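Neutral ceramidase (Pseudomonas aeruginosa, PDB 2ZWS) hydrolyses the N-acyl linkage of ceramides to give sphingosine and a free fatty acid, and also catalyses the reverse synthesis, using a zinc ion. Local coordinates at residues I395-G407 and I420-R434. Sequence-based numbering, arbitrary orientation.
Sequences IQMFRIGQLELLG and IRRAVQAASEAAGIR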
# COMPACT_ATOMS: atom_id res chain seq x y z
N ILE A 395 8.18 -0.78 16.34
CA ILE A 395 7.49 0.39 16.84
C ILE A 395 8.41 1.57 16.49
O ILE A 395 9.62 1.51 16.77
CB ILE A 395 7.28 0.31 18.37
CG1 ILE A 395 6.45 -0.93 18.80
CG2 ILE A 395 6.71 1.63 18.91
CD1 ILE A 395 5.06 -0.93 18.21
N GLN A 396 7.87 2.64 15.90
CA GLN A 396 8.69 3.72 15.40
C GLN A 396 7.94 5.03 15.53
O GLN A 396 6.71 5.09 15.34
CB GLN A 396 9.00 3.46 13.93
CG GLN A 396 10.02 4.45 13.35
CD GLN A 396 10.34 4.12 11.92
OE1 GLN A 396 9.42 3.92 11.13
NE2 GLN A 396 11.64 4.04 11.57
N MET A 397 8.71 6.10 15.79
CA MET A 397 8.18 7.46 15.80
C MET A 397 9.20 8.40 15.19
O MET A 397 10.40 8.28 15.47
CB MET A 397 7.86 7.95 17.21
CG MET A 397 6.75 7.22 17.93
SD MET A 397 6.47 7.78 19.63
CE MET A 397 6.13 9.52 19.36
N PHE A 398 8.72 9.30 14.32
CA PHE A 398 9.54 10.40 13.82
C PHE A 398 9.04 11.67 14.49
O PHE A 398 7.84 11.85 14.67
CB PHE A 398 9.34 10.62 12.32
CG PHE A 398 10.03 9.62 11.43
CD1 PHE A 398 10.88 8.63 11.94
CD2 PHE A 398 9.84 9.69 10.06
CE1 PHE A 398 11.50 7.71 11.09
CE2 PHE A 398 10.48 8.79 9.20
CZ PHE A 398 11.31 7.81 9.72
N ARG A 399 9.97 12.56 14.85
CA ARG A 399 9.59 13.92 15.19
C ARG A 399 10.01 14.80 14.00
O ARG A 399 11.16 14.74 13.55
CB ARG A 399 10.31 14.41 16.46
CG ARG A 399 10.11 15.92 16.62
CD ARG A 399 10.71 16.49 17.88
NE ARG A 399 10.28 17.88 18.00
CZ ARG A 399 10.18 18.55 19.15
NH1 ARG A 399 10.53 17.96 20.30
NH2 ARG A 399 9.74 19.80 19.15
N ILE A 400 9.06 15.59 13.50
CA ILE A 400 9.32 16.51 12.41
C ILE A 400 8.85 17.89 12.90
O ILE A 400 7.66 18.21 12.82
CB ILE A 400 8.59 16.08 11.09
CG1 ILE A 400 8.93 14.63 10.70
CG2 ILE A 400 8.94 17.03 9.96
CD1 ILE A 400 7.98 14.05 9.63
N GLY A 401 9.76 18.67 13.49
CA GLY A 401 9.34 19.92 14.16
C GLY A 401 8.30 19.67 15.24
O GLY A 401 8.49 18.81 16.12
N GLN A 402 7.17 20.39 15.19
CA GLN A 402 6.11 20.18 16.20
C GLN A 402 5.20 18.99 15.88
O GLN A 402 4.18 18.78 16.56
CB GLN A 402 5.26 21.45 16.37
CG GLN A 402 4.34 21.76 15.17
CD GLN A 402 4.92 22.74 14.14
OE1 GLN A 402 4.16 23.55 13.57
NE2 GLN A 402 6.21 22.65 13.86
N LEU A 403 5.56 18.23 14.85
CA LEU A 403 4.80 17.02 14.46
C LEU A 403 5.46 15.77 14.97
O LEU A 403 6.68 15.67 14.97
CB LEU A 403 4.75 16.87 12.95
CG LEU A 403 4.32 18.07 12.14
CD1 LEU A 403 4.27 17.66 10.66
CD2 LEU A 403 2.97 18.59 12.61
N GLU A 404 4.64 14.81 15.38
CA GLU A 404 5.16 13.45 15.57
C GLU A 404 4.37 12.51 14.71
O GLU A 404 3.15 12.62 14.64
CB GLU A 404 5.10 12.99 17.02
CG GLU A 404 6.27 13.45 17.84
CD GLU A 404 6.24 12.95 19.29
OE1 GLU A 404 5.13 12.72 19.85
OE2 GLU A 404 7.34 12.82 19.87
N LEU A 405 5.09 11.62 14.04
CA LEU A 405 4.50 10.68 13.11
C LEU A 405 4.80 9.29 13.67
O LEU A 405 5.95 8.93 13.90
CB LEU A 405 5.14 10.89 11.74
CG LEU A 405 4.80 9.89 10.64
CD1 LEU A 405 3.29 9.85 10.33
CD2 LEU A 405 5.61 10.16 9.38
N LEU A 406 3.75 8.52 13.93
CA LEU A 406 3.92 7.18 14.47
C LEU A 406 3.73 6.15 13.38
O LEU A 406 2.79 6.26 12.58
CB LEU A 406 2.87 6.89 15.54
CG LEU A 406 2.95 7.51 16.94
CD1 LEU A 406 3.35 8.95 16.99
CD2 LEU A 406 1.60 7.31 17.68
N GLY A 407 4.62 5.16 13.34
CA GLY A 407 4.49 4.08 12.38
C GLY A 407 4.11 2.82 13.16
O GLY A 407 4.90 2.33 13.98
N ILE A 420 -4.31 6.03 21.27
CA ILE A 420 -2.85 6.10 21.26
C ILE A 420 -2.39 7.52 20.93
O ILE A 420 -1.53 8.07 21.60
CB ILE A 420 -2.24 5.07 20.30
CG1 ILE A 420 -2.58 3.66 20.81
CG2 ILE A 420 -0.73 5.26 20.22
CD1 ILE A 420 -2.17 2.53 19.87
N ARG A 421 -3.02 8.13 19.93
CA ARG A 421 -2.74 9.51 19.57
C ARG A 421 -2.87 10.45 20.78
O ARG A 421 -1.98 11.25 21.04
CB ARG A 421 -3.72 9.94 18.49
CG ARG A 421 -3.09 10.71 17.36
CD ARG A 421 -4.20 11.32 16.54
NE ARG A 421 -5.07 10.31 15.95
CZ ARG A 421 -6.26 10.58 15.39
NH1 ARG A 421 -6.76 11.81 15.36
NH2 ARG A 421 -6.95 9.58 14.84
N ARG A 422 -3.99 10.33 21.50
CA ARG A 422 -4.25 11.14 22.70
C ARG A 422 -3.17 10.95 23.75
O ARG A 422 -2.71 11.91 24.37
CB ARG A 422 -5.59 10.76 23.32
CG ARG A 422 -6.80 11.26 22.57
CD ARG A 422 -8.08 10.68 23.13
NE ARG A 422 -9.21 11.22 22.40
CZ ARG A 422 -10.44 10.72 22.40
NH1 ARG A 422 -10.73 9.62 23.09
NH2 ARG A 422 -11.38 11.32 21.69
N ALA A 423 -2.81 9.69 23.98
CA ALA A 423 -1.85 9.35 25.03
C ALA A 423 -0.46 9.90 24.68
O ALA A 423 0.24 10.45 25.53
CB ALA A 423 -1.80 7.86 25.23
N VAL A 424 -0.08 9.76 23.41
CA VAL A 424 1.19 10.29 22.93
C VAL A 424 1.22 11.82 22.94
O VAL A 424 2.21 12.42 23.40
CB VAL A 424 1.54 9.72 21.54
CG1 VAL A 424 2.70 10.52 20.87
CG2 VAL A 424 1.85 8.23 21.65
N GLN A 425 0.14 12.46 22.48
CA GLN A 425 0.08 13.92 22.55
C GLN A 425 0.22 14.42 24.01
O GLN A 425 0.91 15.41 24.26
CB GLN A 425 -1.19 14.47 21.88
CG GLN A 425 -1.33 16.01 21.96
CD GLN A 425 -0.20 16.75 21.27
OE1 GLN A 425 -0.12 16.80 20.04
NE2 GLN A 425 0.67 17.34 22.06
N ALA A 426 -0.43 13.73 24.95
CA ALA A 426 -0.30 14.13 26.37
C ALA A 426 1.15 14.01 26.84
O ALA A 426 1.66 14.91 27.50
CB ALA A 426 -1.27 13.32 27.26
N ALA A 427 1.82 12.92 26.48
CA ALA A 427 3.21 12.70 26.87
C ALA A 427 4.17 13.65 26.17
O ALA A 427 5.20 14.02 26.74
CB ALA A 427 3.61 11.24 26.62
N SER A 428 3.84 14.05 24.95
CA SER A 428 4.75 14.88 24.14
C SER A 428 4.56 16.40 24.18
O SER A 428 5.39 17.14 23.64
CB SER A 428 4.69 14.41 22.68
OG SER A 428 5.11 13.06 22.61
N GLU A 429 3.48 16.86 24.81
CA GLU A 429 3.15 18.28 24.86
C GLU A 429 4.34 19.11 25.37
O GLU A 429 4.70 20.15 24.79
CB GLU A 429 1.97 18.48 25.79
CG GLU A 429 0.87 19.37 25.27
CD GLU A 429 1.21 20.84 25.23
OE1 GLU A 429 2.02 21.30 26.09
OE2 GLU A 429 0.66 21.55 24.36
N ALA A 430 4.95 18.64 26.46
CA ALA A 430 6.09 19.34 27.06
C ALA A 430 7.31 19.41 26.15
O ALA A 430 8.19 20.28 26.35
CB ALA A 430 6.47 18.71 28.40
N ALA A 431 7.40 18.51 25.17
CA ALA A 431 8.49 18.53 24.18
C ALA A 431 8.25 19.50 23.01
O ALA A 431 9.12 19.65 22.13
CB ALA A 431 8.76 17.14 23.66
N GLY A 432 7.07 20.12 23.00
CA GLY A 432 6.71 21.09 21.97
C GLY A 432 5.96 20.45 20.82
O GLY A 432 5.76 21.08 19.77
N ILE A 433 5.51 19.21 21.01
CA ILE A 433 4.70 18.55 19.98
C ILE A 433 3.27 19.06 20.02
O ILE A 433 2.64 19.11 21.09
CB ILE A 433 4.72 17.01 20.14
CG1 ILE A 433 6.15 16.46 20.04
CG2 ILE A 433 3.79 16.36 19.11
CD1 ILE A 433 6.92 16.90 18.80
N ARG A 434 2.73 19.40 18.85
CA ARG A 434 1.37 19.93 18.75
C ARG A 434 0.43 19.08 17.90
O ARG A 434 -0.77 19.27 17.94
CB ARG A 434 1.41 21.37 18.22
CG ARG A 434 2.24 22.35 19.09
CD ARG A 434 1.58 22.56 20.48
NE ARG A 434 2.40 23.34 21.42
CZ ARG A 434 3.11 22.82 22.44
NH1 ARG A 434 3.14 21.51 22.68
NH2 ARG A 434 3.80 23.64 23.23
O HOH W 1 7.81 13.07 22.72
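Ile433 lies between two charged side chains of the hairpin 395-407, its longer branch reaching both. CD1 sits over the centre of one face of the Arg399 guanidinium, 3.6 Å from NE, while CG1 packs 3.6 Å from Glu404 CD, the Glu404 and Ile433 side chains crossing at about a right angle. Arg399, with CG anti to the backbone N (chi1 168°) and extended as far as NE, suits its place by offering a flat face to Ile433 and N-H groups to the backbone: NH1 donates to Ala431 O at 2.9 Å from above the carbonyl plane, NH2 adds a weak bond, and NE turns back to Gly401 O in the type II' turn. At Gly432 (phi 94°) a CB would jam against that Ala431 O. Glu404, also extended, brings OE1 to 2.8 Å from Ser428 OG, and a water donates to both OE2 and OG. Beside this pair, apolar packing takes over: Leu406 CD2 meets Ile420 CG2 at 4.0 Å and Val424 CG2 at 4.1 Å. Gln402 O accepts a nearly straight bond from Arg434 N (2.8 Å), within a beta-alpha-beta crossover from strand 403-407. Polar groups thus tie turn to loop, and the water probably stabilises the buried Glu404 carboxylate.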